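Local coordinates for DltD domain-containing protein (Beauveria bassiana, PDB 7D78) that is probably a thioesterase-type polyketide cyclase with an alpha/beta hydrolase fold, forming medium-ring lactones from polyketide chains, at residues V30-I35 with A111-H116; I38-R43 with Y83-R88; V63-L68 with I90-G95; A152-C157 with P258-T263. One frame throughout, in Å; residues are numbered along the deposited sequence.

Contact 1 of 4, residues V30-I35 with A111-H116; sequences VECKTI and ADIVTH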
loop_
_atom_site.group_PDB
_atom_site.type_symbol
_atom_site.label_atom_id
_atom_site.label_comp_id
_atom_site.label_asym_id
_atom_site.label_seq_id
_atom_site.Cartn_x
_atom_site.Cartn_y
_atom_site.Cartn_z
ATOM N N VAL A 30 -11.063 -25.566 4.755
ATOM C CA VAL A 30 -9.612 -25.518 4.845
ATOM C C VAL A 30 -9.218 -24.117 5.300
ATOM O O VAL A 30 -9.699 -23.121 4.745
ATOM C CB VAL A 30 -8.939 -25.900 3.508
ATOM C CG1 VAL A 30 -7.500 -25.375 3.439
ATOM C CG2 VAL A 30 -8.938 -27.435 3.346
ATOM N N GLU A 31 -8.366 -24.051 6.320
ATOM C CA GLU A 31 -7.909 -22.804 6.917
ATOM C C GLU A 31 -6.437 -22.594 6.602
ATOM O O GLU A 31 -5.650 -23.545 6.638
ATOM C CB GLU A 31 -8.111 -22.835 8.439
ATOM C CG GLU A 31 -9.519 -23.244 8.826
ATOM C CD GLU A 31 -9.809 -23.061 10.299
ATOM O OE1 GLU A 31 -8.866 -23.168 11.106
ATOM O OE2 GLU A 31 -10.988 -22.815 10.639
ATOM N N CYS A 32 -6.068 -21.350 6.293
ATOM C CA CYS A 32 -4.682 -20.986 6.008
ATOM C C CYS A 32 -4.260 -19.892 6.979
ATOM O O CYS A 32 -4.991 -18.912 7.163
ATOM C CB CYS A 32 -4.504 -20.483 4.566
ATOM S SG CYS A 32 -5.208 -21.505 3.247
ATOM N N LYS A 33 -3.090 -20.057 7.594
ATOM C CA LYS A 33 -2.561 -19.075 8.530
ATOM C C LYS A 33 -1.711 -18.050 7.790
ATOM O O LYS A 33 -1.008 -18.385 6.834
ATOM C CB LYS A 33 -1.707 -19.745 9.611
ATOM C CG LYS A 33 -2.485 -20.537 10.654
ATOM C CD LYS A 33 -1.728 -20.607 11.973
ATOM C CE LYS A 33 -1.274 -19.221 12.415
ATOM N NZ LYS A 33 -0.687 -19.206 13.792
ATOM N N THR A 34 -1.765 -16.807 8.250
ATOM C CA THR A 34 -0.963 -15.729 7.693
ATOM C C THR A 34 0.230 -15.475 8.602
ATOM O O THR A 34 0.272 -15.942 9.743
ATOM C CB THR A 34 -1.792 -14.452 7.558
ATOM O OG1 THR A 34 -2.197 -14.039 8.871
ATOM C CG2 THR A 34 -3.020 -14.701 6.689
ATOM N N ILE A 35 1.201 -14.703 8.103
ATOM C CA ILE A 35 2.391 -14.476 8.927
ATOM C C ILE A 35 2.078 -13.680 10.195
ATOM O O ILE A 35 2.806 -13.803 11.188
ATOM C CB ILE A 35 3.524 -13.803 8.127
ATOM C CG1 ILE A 35 3.107 -12.411 7.638
ATOM C CG2 ILE A 35 3.956 -14.698 6.957
ATOM C CD1 ILE A 35 4.252 -11.652 7.015
ATOM N N ALA A 111 -0.061 -14.963 -0.843
ATOM C CA ALA A 111 1.188 -15.717 -0.730
ATOM C C ALA A 111 1.084 -16.785 0.351
ATOM O O ALA A 111 1.529 -17.922 0.158
ATOM C CB ALA A 111 2.365 -14.783 -0.430
ATOM N N ASP A 112 0.489 -16.437 1.495
ATOM C CA ASP A 112 0.373 -17.390 2.592
ATOM C C ASP A 112 -0.670 -18.459 2.288
ATOM O O ASP A 112 -0.485 -19.627 2.642
ATOM C CB ASP A 112 0.050 -16.648 3.888
ATOM C CG ASP A 112 1.154 -15.682 4.280
ATOM O OD1 ASP A 112 2.292 -15.870 3.784
ATOM O OD2 ASP A 112 0.900 -14.748 5.080
ATOM N N ILE A 113 -1.756 -18.087 1.609
ATOM C CA ILE A 113 -2.715 -19.083 1.136
ATOM C C ILE A 113 -2.040 -20.056 0.169
ATOM O O ILE A 113 -2.195 -21.279 0.281
ATOM C CB ILE A 113 -3.924 -18.387 0.494
ATOM C CG1 ILE A 113 -4.687 -17.603 1.561
ATOM C CG2 ILE A 113 -4.836 -19.415 -0.220
ATOM C CD1 ILE A 113 -5.583 -16.520 0.995
ATOM N N VAL A 114 -1.259 -19.530 -0.781
ATOM C CA VAL A 114 -0.546 -20.411 -1.713
ATOM C C VAL A 114 0.346 -21.384 -0.948
ATOM O O VAL A 114 0.415 -22.573 -1.275
ATOM C CB VAL A 114 0.256 -19.584 -2.738
ATOM C CG1 VAL A 114 1.198 -20.481 -3.539
ATOM C CG2 VAL A 114 -0.691 -18.869 -3.696
ATOM N N THR A 115 1.020 -20.903 0.093
ATOM C CA THR A 115 1.880 -21.778 0.888
ATOM C C THR A 115 1.088 -22.941 1.478
ATOM O O THR A 115 1.514 -24.100 1.398
ATOM C CB THR A 115 2.573 -20.982 1.998
ATOM O OG1 THR A 115 3.477 -20.039 1.420
ATOM C CG2 THR A 115 3.369 -21.923 2.942
ATOM N N HIS A 116 -0.071 -22.658 2.077
ATOM C CA HIS A 116 -0.783 -23.756 2.727
ATOM C C HIS A 116 -1.464 -24.672 1.713
ATOM O O HIS A 116 -1.429 -25.897 1.874
ATOM C CB HIS A 116 -1.806 -23.240 3.730
ATOM C CG HIS A 116 -2.526 -24.342 4.457
ATOM N ND1 HIS A 116 -1.879 -25.227 5.294
ATOM C CD2 HIS A 116 -3.828 -24.717 4.448
ATOM C CE1 HIS A 116 -2.754 -26.096 5.775
ATOM N NE2 HIS A 116 -3.945 -25.807 5.279
HETATM O O HOH W 1 -0.222 -20.569 5.330
#
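C32 and I35 meet D112, I113 and H116 where strand 30-33 and the turn after it rest on helix 111-116. This is strand-on-helix packing in an alpha/beta hydrolase fold. The outermost strand at one end of the main sheet lies across a helix that covers the sheet. The two short axes approach to 7.4 Å and run at 124° to each other.

The polar links gather round D112. I35 N donates to D112 OD2 at 3.0 Å, and the bond is bent, with 144° at the hydrogen. The N-H comes from above the carboxylate plane. I35 CG2 rests against the same carboxylate, the two side chains crossing at about a right angle. D112 OD1 forms a salt bridge with R179 of the second subunit. D112 thus joins the helix to the turn after the strand and to the second subunit. Nearby, a water donates to K33 O at 2.8 Å and to D112 O at 2.9 Å, tying the two backbones together.

The apolar part centres on C32. Its SG lies 4.1 Å from I113 CG2 and also reaches the edge of the H116 ring, 3.7 Å from CD2. V30 CG1 meets that ring in plane, at 3.9 Å from CD2. H116 CG stands anti to the backbone N (chi1 -178°), which carries the ring to the strand, beside V30 and E31. The backbone of E31 comes to the ring obliquely: E31 O lies 3.1 Å from H116 NE2, but the angle is too poor for a hydrogen bond.

Contact 2 of 4, residues I38-R43 with Y83-R88; sequences IIIRGR and YIYDPR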
loop_
_atom_site.group_PDB
_atom_site.type_symbol
_atom_site.label_atom_id
_atom_site.label_comp_id
_atom_site.label_asym_id
_atom_site.label_seq_id
_atom_site.Cartn_x
_atom_site.Cartn_y
_atom_site.Cartn_z
ATOM N N ILE A 38 -3.406 -14.451 11.594
ATOM C CA ILE A 38 -4.824 -14.445 11.236
ATOM C C ILE A 38 -5.136 -15.742 10.496
ATOM O O ILE A 38 -4.272 -16.302 9.809
ATOM C CB ILE A 38 -5.120 -13.183 10.384
ATOM C CG1 ILE A 38 -5.703 -12.070 11.251
ATOM C CG2 ILE A 38 -6.024 -13.451 9.189
ATOM C CD1 ILE A 38 -4.837 -11.721 12.424
ATOM N N ILE A 39 -6.352 -16.260 10.669
ATOM C CA ILE A 39 -6.796 -17.467 9.971
ATOM C C ILE A 39 -7.725 -17.067 8.832
ATOM O O ILE A 39 -8.765 -16.443 9.066
ATOM C CB ILE A 39 -7.515 -18.438 10.921
ATOM C CG1 ILE A 39 -6.660 -18.739 12.148
ATOM C CG2 ILE A 39 -7.912 -19.714 10.175
ATOM C CD1 ILE A 39 -5.689 -19.832 11.945
ATOM N N ILE A 40 -7.365 -17.452 7.603
ATOM C CA ILE A 40 -8.243 -17.335 6.439
ATOM C C ILE A 40 -9.005 -18.648 6.299
ATOM O O ILE A 40 -8.403 -19.724 6.377
ATOM C CB ILE A 40 -7.428 -17.047 5.162
ATOM C CG1 ILE A 40 -6.659 -15.721 5.283
ATOM C CG2 ILE A 40 -8.313 -17.123 3.912
ATOM C CD1 ILE A 40 -7.550 -14.511 5.402
ATOM N N ARG A 41 -10.317 -18.572 6.075
ATOM C CA ARG A 41 -11.158 -19.759 5.968
ATOM C C ARG A 41 -11.809 -19.849 4.595
ATOM O O ARG A 41 -12.234 -18.837 4.027
ATOM C CB ARG A 41 -12.251 -19.767 7.074
ATOM C CG ARG A 41 -11.634 -19.711 8.475
ATOM C CD ARG A 41 -12.615 -19.985 9.614
ATOM N NE ARG A 41 -11.859 -20.084 10.866
ATOM C CZ ARG A 41 -11.451 -19.029 11.563
ATOM N NH1 ARG A 41 -11.762 -17.803 11.143
ATOM N NH2 ARG A 41 -10.745 -19.191 12.676
ATOM N N GLY A 42 -11.913 -21.071 4.074
ATOM C CA GLY A 42 -12.520 -21.263 2.771
ATOM C C GLY A 42 -12.948 -22.695 2.520
ATOM O O GLY A 42 -12.775 -23.580 3.362
ATOM N N ARG A 43 -13.539 -22.905 1.337
ATOM C CA ARG A 43 -13.967 -24.222 0.872
ATOM C C ARG A 43 -12.907 -24.783 -0.063
ATOM O O ARG A 43 -12.514 -24.112 -1.019
ATOM C CB ARG A 43 -15.288 -24.158 0.111
ATOM C CG ARG A 43 -16.459 -23.545 0.844
ATOM C CD ARG A 43 -17.650 -23.566 -0.089
ATOM N NE ARG A 43 -18.906 -23.289 0.600
ATOM C CZ ARG A 43 -20.102 -23.459 0.050
ATOM N NH1 ARG A 43 -20.205 -23.917 -1.192
ATOM N NH2 ARG A 43 -21.192 -23.177 0.749
ATOM N N TYR A 83 -9.917 -23.823 -4.336
ATOM C CA TYR A 83 -10.070 -23.196 -3.025
ATOM C C TYR A 83 -10.757 -21.851 -3.213
ATOM O O TYR A 83 -10.208 -20.963 -3.871
ATOM C CB TYR A 83 -8.705 -23.004 -2.356
ATOM C CG TYR A 83 -8.731 -22.494 -0.919
ATOM C CD1 TYR A 83 -9.465 -23.151 0.052
ATOM C CD2 TYR A 83 -7.972 -21.383 -0.531
ATOM C CE1 TYR A 83 -9.473 -22.720 1.371
ATOM C CE2 TYR A 83 -7.961 -20.942 0.795
ATOM C CZ TYR A 83 -8.724 -21.617 1.743
ATOM O OH TYR A 83 -8.745 -21.208 3.068
ATOM N N ILE A 84 -11.973 -21.717 -2.685
ATOM C CA ILE A 84 -12.635 -20.421 -2.551
ATOM C C ILE A 84 -12.547 -20.020 -1.089
ATOM O O ILE A 84 -12.814 -20.838 -0.201
ATOM C CB ILE A 84 -14.105 -20.468 -3.008
ATOM C CG1 ILE A 84 -14.332 -21.482 -4.127
ATOM C CG2 ILE A 84 -14.579 -19.089 -3.455
ATOM C CD1 ILE A 84 -15.799 -21.624 -4.460
ATOM N N TYR A 85 -12.181 -18.769 -0.825
ATOM C CA TYR A 85 -11.963 -18.340 0.549
ATOM C C TYR A 85 -12.553 -16.955 0.773
ATOM O O TYR A 85 -12.746 -16.173 -0.165
ATOM C CB TYR A 85 -10.453 -18.346 0.912
ATOM C CG TYR A 85 -9.673 -17.249 0.202
ATOM C CD1 TYR A 85 -9.204 -17.435 -1.093
ATOM C CD2 TYR A 85 -9.447 -16.017 0.815
ATOM C CE1 TYR A 85 -8.515 -16.423 -1.765
ATOM C CE2 TYR A 85 -8.772 -14.998 0.157
ATOM C CZ TYR A 85 -8.309 -15.207 -1.128
ATOM O OH TYR A 85 -7.634 -14.203 -1.761
ATOM N N ASP A 86 -12.868 -16.680 2.041
ATOM C CA ASP A 86 -13.242 -15.339 2.477
ATOM C C ASP A 86 -11.980 -14.550 2.783
ATOM O O ASP A 86 -11.203 -14.962 3.657
ATOM C CB ASP A 86 -14.126 -15.392 3.720
ATOM C CG ASP A 86 -15.537 -15.910 3.423
ATOM O OD1 ASP A 86 -16.019 -15.717 2.292
ATOM O OD2 ASP A 86 -16.173 -16.476 4.340
ATOM N N PRO A 87 -11.725 -13.432 2.109
ATOM C CA PRO A 87 -10.513 -12.664 2.415
ATOM C C PRO A 87 -10.538 -12.120 3.839
ATOM O O PRO A 87 -11.548 -12.143 4.543
ATOM C CB PRO A 87 -10.531 -11.527 1.377
ATOM C CG PRO A 87 -11.440 -12.039 0.261
ATOM C CD PRO A 87 -12.493 -12.838 1.000
ATOM N N ARG A 88 -9.380 -11.606 4.247
ATOM C CA ARG A 88 -9.192 -11.039 5.578
ATOM C C ARG A 88 -10.310 -10.070 5.958
ATOM O O ARG A 88 -10.680 -9.192 5.174
ATOM C CB ARG A 88 -7.841 -10.322 5.621
ATOM C CG ARG A 88 -7.549 -9.655 6.970
ATOM C CD ARG A 88 -6.252 -8.889 6.906
ATOM N NE ARG A 88 -5.110 -9.776 6.720
ATOM C CZ ARG A 88 -4.220 -10.045 7.668
ATOM N NH1 ARG A 88 -4.353 -9.504 8.866
ATOM N NH2 ARG A 88 -3.202 -10.856 7.416
#
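Y83 lays its ring along the backbone of G42 and R43. Its CG is anti to the backbone N (chi1 -174°), which brings CE1 to 3.7 Å from G42 CA. The hydroxyl reaches past strand 39-45 and bonds to V30 O of strand 28-33. A leucine in place of Y83 would lose ring and hydroxyl, and is likely to open a gap beside G42 and leave V30 O without this partner. I84 forms a hydrogen-bonded antiparallel pair with R43. R43 N donates to I84 O at 2.7 Å, and I84 N to R43 O at 3.0 Å. Y85 faces G42 in a non-hydrogen-bonded pair, the CA atoms only 3.7 Å apart. A side chain on G42 would clash here with I84 O and the Y83 ring. I40 CG2 packs obliquely on the Y85 ring, 3.5 Å from CD2. The Y85 hydroxyl bonds to T57. D86 N donates to R41 O at 3.0 Å, nearly straight at 164°, while its carboxylate turns to K64. At R88 the chain leaves the strand. I40 CD1 sits 3.6 Å from R88 N, and I38 CG2 lies over the centre of the guanidinium, 4.1 Å above its plane. Salt bridges to D36 and D109 hold that group. The antiparallel second strand, set against a strand that runs with the parallel part of the sheet, is characteristic of the alpha/beta hydrolase fold.

Contact 3 of 4, residues V63-L68 with I90-G95; sequences VKEMLL and IGDSDG
D92 and E65 both turn their carboxylates to K64, the two planes standing 75° apart. K64 NZ meets D92 OD2 from above the carboxylate plane, 56° out of it, at 2.8 Å. It meets E65 OE2 on the syn side, 23° out of plane, at 2.7 Å. This salt-bridge network joins two beta turns of the alpha/beta hydrolase fold, a type I turn at V63-M66 and a type II' turn at I90-S93. Both lie in loops that follow strands of the main sheet.

The K64 chain is bent at its last torsion, which swings NZ round to the acids. NZ also forms a salt bridge with D86. The ammonium thus probably offsets the repulsion between E65 OE2 and D92 OD2, which are 4.2 Å apart. A water bridges these two oxygens, donating to E65 OE2 at 2.9 Å and to D92 OD2 at 3.2 Å. D92 OD1 is bonded to N229. A methionine at K64 would remove the cation, and would probably leave E65, D86 and D92 without the charge they share, so that their like charges face each other.

Beside the charges is a small apolar contact. V63 CG1 lies 3.9 Å from I90 CG2 and equally near G91 CA. G91 has a positive phi, and a CB there would sit tightly against V63 CG1. Within the first turn, V63 N makes a weak hydrogen bond to M66 SD at 3.6 Å.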
loop_
_atom_site.group_PDB
_atom_site.type_symbol
_atom_site.label_atom_id
_atom_site.label_comp_id
_atom_site.label_asym_id
_atom_site.label_seq_id
_atom_site.Cartn_x
_atom_site.Cartn_y
_atom_site.Cartn_z
ATOM N N VAL A 63 -18.441 -12.710 -0.200
ATOM C CA VAL A 63 -18.106 -13.932 0.512
ATOM C C VAL A 63 -18.016 -15.074 -0.493
ATOM O O VAL A 63 -18.551 -15.011 -1.607
ATOM C CB VAL A 63 -19.106 -14.256 1.657
ATOM C CG1 VAL A 63 -19.021 -13.184 2.754
ATOM C CG2 VAL A 63 -20.543 -14.398 1.146
ATOM N N LYS A 64 -17.314 -16.134 -0.088
ATOM C CA LYS A 64 -16.994 -17.235 -0.990
ATOM C C LYS A 64 -18.241 -17.944 -1.510
ATOM O O LYS A 64 -18.179 -18.579 -2.568
ATOM C CB LYS A 64 -16.074 -18.232 -0.268
ATOM C CG LYS A 64 -16.672 -18.778 1.054
ATOM C CD LYS A 64 -15.596 -19.378 1.953
ATOM C CE LYS A 64 -16.207 -20.020 3.208
ATOM N NZ LYS A 64 -17.080 -19.039 3.924
ATOM N N GLU A 65 -19.370 -17.838 -0.800
ATOM C CA GLU A 65 -20.603 -18.525 -1.185
ATOM C C GLU A 65 -21.331 -17.853 -2.341
ATOM O O GLU A 65 -22.245 -18.457 -2.913
ATOM C CB GLU A 65 -21.559 -18.623 0.018
ATOM C CG GLU A 65 -21.076 -19.538 1.123
ATOM C CD GLU A 65 -20.085 -18.864 2.061
ATOM O OE1 GLU A 65 -19.861 -17.637 1.919
ATOM O OE2 GLU A 65 -19.528 -19.568 2.935
ATOM N N MET A 66 -20.967 -16.624 -2.697
ATOM C CA MET A 66 -21.641 -15.911 -3.774
ATOM C C MET A 66 -21.045 -16.345 -5.104
ATOM O O MET A 66 -19.871 -16.072 -5.373
ATOM C CB MET A 66 -21.504 -14.404 -3.584
ATOM C CG MET A 66 -22.110 -13.901 -2.286
ATOM S SD MET A 66 -21.560 -12.230 -1.857
ATOM C CE MET A 66 -22.043 -11.323 -3.273
ATOM N N LEU A 67 -21.848 -17.043 -5.927
ATOM C CA LEU A 67 -21.557 -17.368 -7.331
ATOM C C LEU A 67 -20.432 -18.377 -7.522
ATOM O O LEU A 67 -20.564 -19.313 -8.321
ATOM C CB LEU A 67 -21.243 -16.098 -8.136
ATOM C CG LEU A 67 -22.267 -14.952 -8.009
ATOM C CD1 LEU A 67 -21.604 -13.577 -8.035
ATOM C CD2 LEU A 67 -23.381 -15.038 -9.065
ATOM N N LEU A 68 -19.329 -18.213 -6.792
ATOM C CA LEU A 68 -18.146 -19.030 -7.046
ATOM C C LEU A 68 -18.321 -20.531 -6.805
ATOM O O LEU A 68 -17.625 -21.302 -7.490
ATOM C CB LEU A 68 -16.972 -18.491 -6.213
ATOM C CG LEU A 68 -16.699 -16.996 -6.432
ATOM C CD1 LEU A 68 -15.362 -16.581 -5.808
ATOM C CD2 LEU A 68 -16.731 -16.640 -7.915
ATOM N N ILE A 90 -13.470 -10.575 6.332
ATOM C CA ILE A 90 -14.718 -10.791 5.613
ATOM C C ILE A 90 -15.248 -12.186 5.940
ATOM O O ILE A 90 -14.476 -13.144 6.036
ATOM C CB ILE A 90 -14.499 -10.639 4.091
ATOM C CG1 ILE A 90 -14.084 -9.203 3.761
ATOM C CG2 ILE A 90 -15.731 -11.088 3.305
ATOM C CD1 ILE A 90 -13.592 -9.016 2.337
ATOM N N GLY A 91 -16.565 -12.292 6.110
ATOM C CA GLY A 91 -17.194 -13.601 6.165
ATOM C C GLY A 91 -16.662 -14.414 7.323
ATOM O O GLY A 91 -16.616 -13.951 8.469
ATOM N N ASP A 92 -16.237 -15.643 7.020
ATOM C CA ASP A 92 -15.804 -16.591 8.037
ATOM C C ASP A 92 -14.379 -16.340 8.524
ATOM O O ASP A 92 -13.960 -16.971 9.500
ATOM C CB ASP A 92 -15.900 -18.038 7.504
ATOM C CG ASP A 92 -17.347 -18.541 7.370
ATOM O OD1 ASP A 92 -18.265 -17.976 8.008
ATOM O OD2 ASP A 92 -17.558 -19.523 6.624
ATOM N N SER A 93 -13.620 -15.454 7.874
ATOM C CA SER A 93 -12.197 -15.344 8.158
ATOM C C SER A 93 -11.906 -14.361 9.287
ATOM O O SER A 93 -12.663 -13.419 9.537
ATOM C CB SER A 93 -11.429 -14.917 6.906
ATOM O OG SER A 93 -11.544 -15.900 5.908
ATOM N N ASP A 94 -10.785 -14.596 9.964
ATOM C CA ASP A 94 -10.254 -13.630 10.918
ATOM C C ASP A 94 -9.987 -12.289 10.241
ATOM O O ASP A 94 -9.899 -12.183 9.016
ATOM C CB ASP A 94 -8.938 -14.123 11.518
ATOM C CG ASP A 94 -9.107 -15.305 12.440
ATOM O OD1 ASP A 94 -10.252 -15.699 12.725
ATOM O OD2 ASP A 94 -8.066 -15.829 12.885
ATOM N N GLY A 95 -9.814 -11.262 11.065
ATOM C CA GLY A 95 -9.357 -9.977 10.574
ATOM C C GLY A 95 -10.145 -8.846 11.197
ATOM O O GLY A 95 -11.379 -8.854 11.150
HETATM O O HOH W 2 -20.471 -20.249 5.637
#

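Contact 4 of 4, residues A152-C157 with P258-T263; sequences ALVMVC and PVLMVT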
loop_
_atom_site.group_PDB
_atom_site.type_symbol
_atom_site.label_atom_id
_atom_site.label_comp_id
_atom_site.label_asym_id
_atom_site.label_seq_id
_atom_site.Cartn_x
_atom_site.Cartn_y
_atom_site.Cartn_z
ATOM N N ALA A 152 -0.279 -19.230 -13.508
ATOM C CA ALA A 152 -1.231 -18.610 -14.418
ATOM C C ALA A 152 -2.132 -17.699 -13.604
ATOM O O ALA A 152 -2.328 -17.897 -12.402
ATOM C CB ALA A 152 -2.078 -19.637 -15.175
ATOM N N LEU A 153 -2.695 -16.713 -14.292
ATOM C CA LEU A 153 -3.533 -15.687 -13.688
ATOM C C LEU A 153 -4.794 -15.553 -14.525
ATOM O O LEU A 153 -4.715 -15.304 -15.730
ATOM C CB LEU A 153 -2.788 -14.355 -13.623
ATOM C CG LEU A 153 -3.590 -13.107 -13.270
ATOM C CD1 LEU A 153 -4.073 -13.197 -11.821
ATOM C CD2 LEU A 153 -2.710 -11.876 -13.475
ATOM N N VAL A 154 -5.952 -15.726 -13.898
ATOM C CA VAL A 154 -7.236 -15.526 -14.556
ATOM C C VAL A 154 -7.932 -14.372 -13.862
ATOM O O VAL A 154 -8.221 -14.450 -12.662
ATOM C CB VAL A 154 -8.104 -16.791 -14.512
ATOM C CG1 VAL A 154 -9.488 -16.491 -15.066
ATOM C CG2 VAL A 154 -7.429 -17.906 -15.299
ATOM N N MET A 155 -8.184 -13.303 -14.605
ATOM C CA MET A 155 -8.887 -12.137 -14.089
ATOM C C MET A 155 -10.233 -12.030 -14.787
ATOM O O MET A 155 -10.298 -11.918 -16.018
ATOM C CB MET A 155 -8.082 -10.860 -14.307
ATOM C CG MET A 155 -6.810 -10.769 -13.481
ATOM S SD MET A 155 -6.035 -9.160 -13.697
ATOM C CE MET A 155 -5.381 -9.307 -15.353
ATOM N N VAL A 156 -11.300 -12.051 -14.004
ATOM C CA VAL A 156 -12.646 -11.841 -14.514
ATOM C C VAL A 156 -13.087 -10.446 -14.099
ATOM O O VAL A 156 -13.069 -10.113 -12.908
ATOM C CB VAL A 156 -13.611 -12.916 -13.998
ATOM C CG1 VAL A 156 -15.029 -12.661 -14.513
ATOM C CG2 VAL A 156 -13.107 -14.285 -14.401
ATOM N N CYS A 157 -13.466 -9.633 -15.088
ATOM C CA CYS A 157 -13.915 -8.250 -14.929
ATOM C C CYS A 157 -13.111 -7.484 -13.865
ATOM O O CYS A 157 -13.693 -6.925 -12.931
ATOM C CB CYS A 157 -15.410 -8.191 -14.629
ATOM S SG CYS A 157 -15.964 -9.044 -13.107
ATOM N N PRO A 258 1.412 -16.199 -17.514
ATOM C CA PRO A 258 0.331 -16.314 -18.501
ATOM C C PRO A 258 -0.981 -15.825 -17.915
ATOM O O PRO A 258 -1.371 -16.215 -16.810
ATOM C CB PRO A 258 0.279 -17.818 -18.800
ATOM C CG PRO A 258 1.612 -18.349 -18.414
ATOM C CD PRO A 258 2.101 -17.479 -17.285
ATOM N N VAL A 259 -1.665 -14.952 -18.649
ATOM C CA VAL A 259 -2.818 -14.252 -18.098
ATOM C C VAL A 259 -3.999 -14.364 -19.049
ATOM O O VAL A 259 -3.881 -14.077 -20.246
ATOM C CB VAL A 259 -2.501 -12.774 -17.783
ATOM C CG1 VAL A 259 -1.821 -12.088 -18.964
ATOM C CG2 VAL A 259 -3.782 -12.019 -17.367
ATOM N N LEU A 260 -5.141 -14.754 -18.502
ATOM C CA LEU A 260 -6.419 -14.730 -19.195
ATOM C C LEU A 260 -7.283 -13.658 -18.552
ATOM O O LEU A 260 -7.470 -13.663 -17.330
ATOM C CB LEU A 260 -7.118 -16.091 -19.105
ATOM C CG LEU A 260 -8.594 -16.095 -19.492
ATOM C CD1 LEU A 260 -8.723 -15.864 -20.996
ATOM C CD2 LEU A 260 -9.231 -17.420 -19.081
ATOM N N MET A 261 -7.791 -12.733 -19.360
ATOM C CA MET A 261 -8.749 -11.745 -18.889
ATOM C C MET A 261 -10.100 -11.967 -19.554
ATOM O O MET A 261 -10.185 -12.080 -20.786
ATOM C CB MET A 261 -8.269 -10.323 -19.168
ATOM C CG MET A 261 -9.241 -9.268 -18.656
ATOM S SD MET A 261 -8.663 -7.598 -18.994
ATOM C CE MET A 261 -7.079 -7.598 -18.158
ATOM N N VAL A 262 -11.149 -12.005 -18.739
ATOM C CA VAL A 262 -12.527 -12.098 -19.200
ATOM C C VAL A 262 -13.220 -10.782 -18.869
ATOM O O VAL A 262 -13.390 -10.441 -17.689
ATOM C CB VAL A 262 -13.256 -13.282 -18.553
ATOM C CG1 VAL A 262 -14.701 -13.360 -19.056
ATOM C CG2 VAL A 262 -12.501 -14.582 -18.824
ATOM N N THR A 263 -13.637 -10.054 -19.904
ATOM C CA THR A 263 -14.224 -8.734 -19.762
ATOM C C THR A 263 -15.665 -8.745 -20.246
ATOM O O THR A 263 -15.930 -9.207 -21.369
ATOM C CB THR A 263 -13.412 -7.702 -20.565
ATOM O OG1 THR A 263 -12.120 -7.552 -19.969
ATOM C CG2 THR A 263 -14.123 -6.338 -20.602
#
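L153, V154, M155 and V156 lie level with V259, L260, M261 and V262 on two parallel strands. The axes are 4.7 Å apart and only 9° from parallel. Side chains at equal height therefore stand next to each other on the same face of the sheet.

One face carries L153, M155, V259 and M261. L153 and V259 run alongside each other, with L153 CD2 at 4.0 Å from V259 CG2. V259 holds CG2 anti to its backbone N (CG1 at chi1 49°), which turns CG2 to L153 CD2 and M155 CE. M155 curls at its last torsion. Its CE enters the notch between V259 CG2 and M261 CE, 3.7 Å from each. M155 is modelled in two conformers, so this fit holds for one of them and is uncertain.

The other face carries V154, V156, L260 and V262 and has no methionine. V154 CG1 stands next to L260 CD2 at 4.1 Å. V156 CG2 lies against V262 CB at 4.3 Å.

Five backbone hydrogen bonds hold this register. The last, C157 N to V262 O, is 2.7 Å long and nearly straight (173°). C157 then leaves the strand, and its side chain touches D267 and H296, which may belong to a Ser-His-Asp triad. M312 and F315 of helix 305-319 pack on the V156 and L260 face. Strand 127-133 flanks strand 150-156, and strand 286-291 flanks strand 259-264.

In the fold
Contacts 1, 2 and 4 all reach the same eight-stranded sheet. Contact 1 is partly buried at one edge and takes in the second subunit. Contacts 2, 3 and 4 are buried. Contacts 1 and 2 touch, because strands 28-33 and 39-45 are neighbours, and the Y83 hydroxyl joins them. Contact 3 lies beside contact 2, linked to it through D86, whose carbonyl O takes the S93 hydroxyl. Contact 4 is about 21 Å from contacts 2 and 3, centre to centre. The chemistry changes accordingly: water and a carboxylate at the edge, antiparallel backbone pairing with aromatic and charged side chains in contact 2, charges between loops, and apolar parallel strands in contact 4.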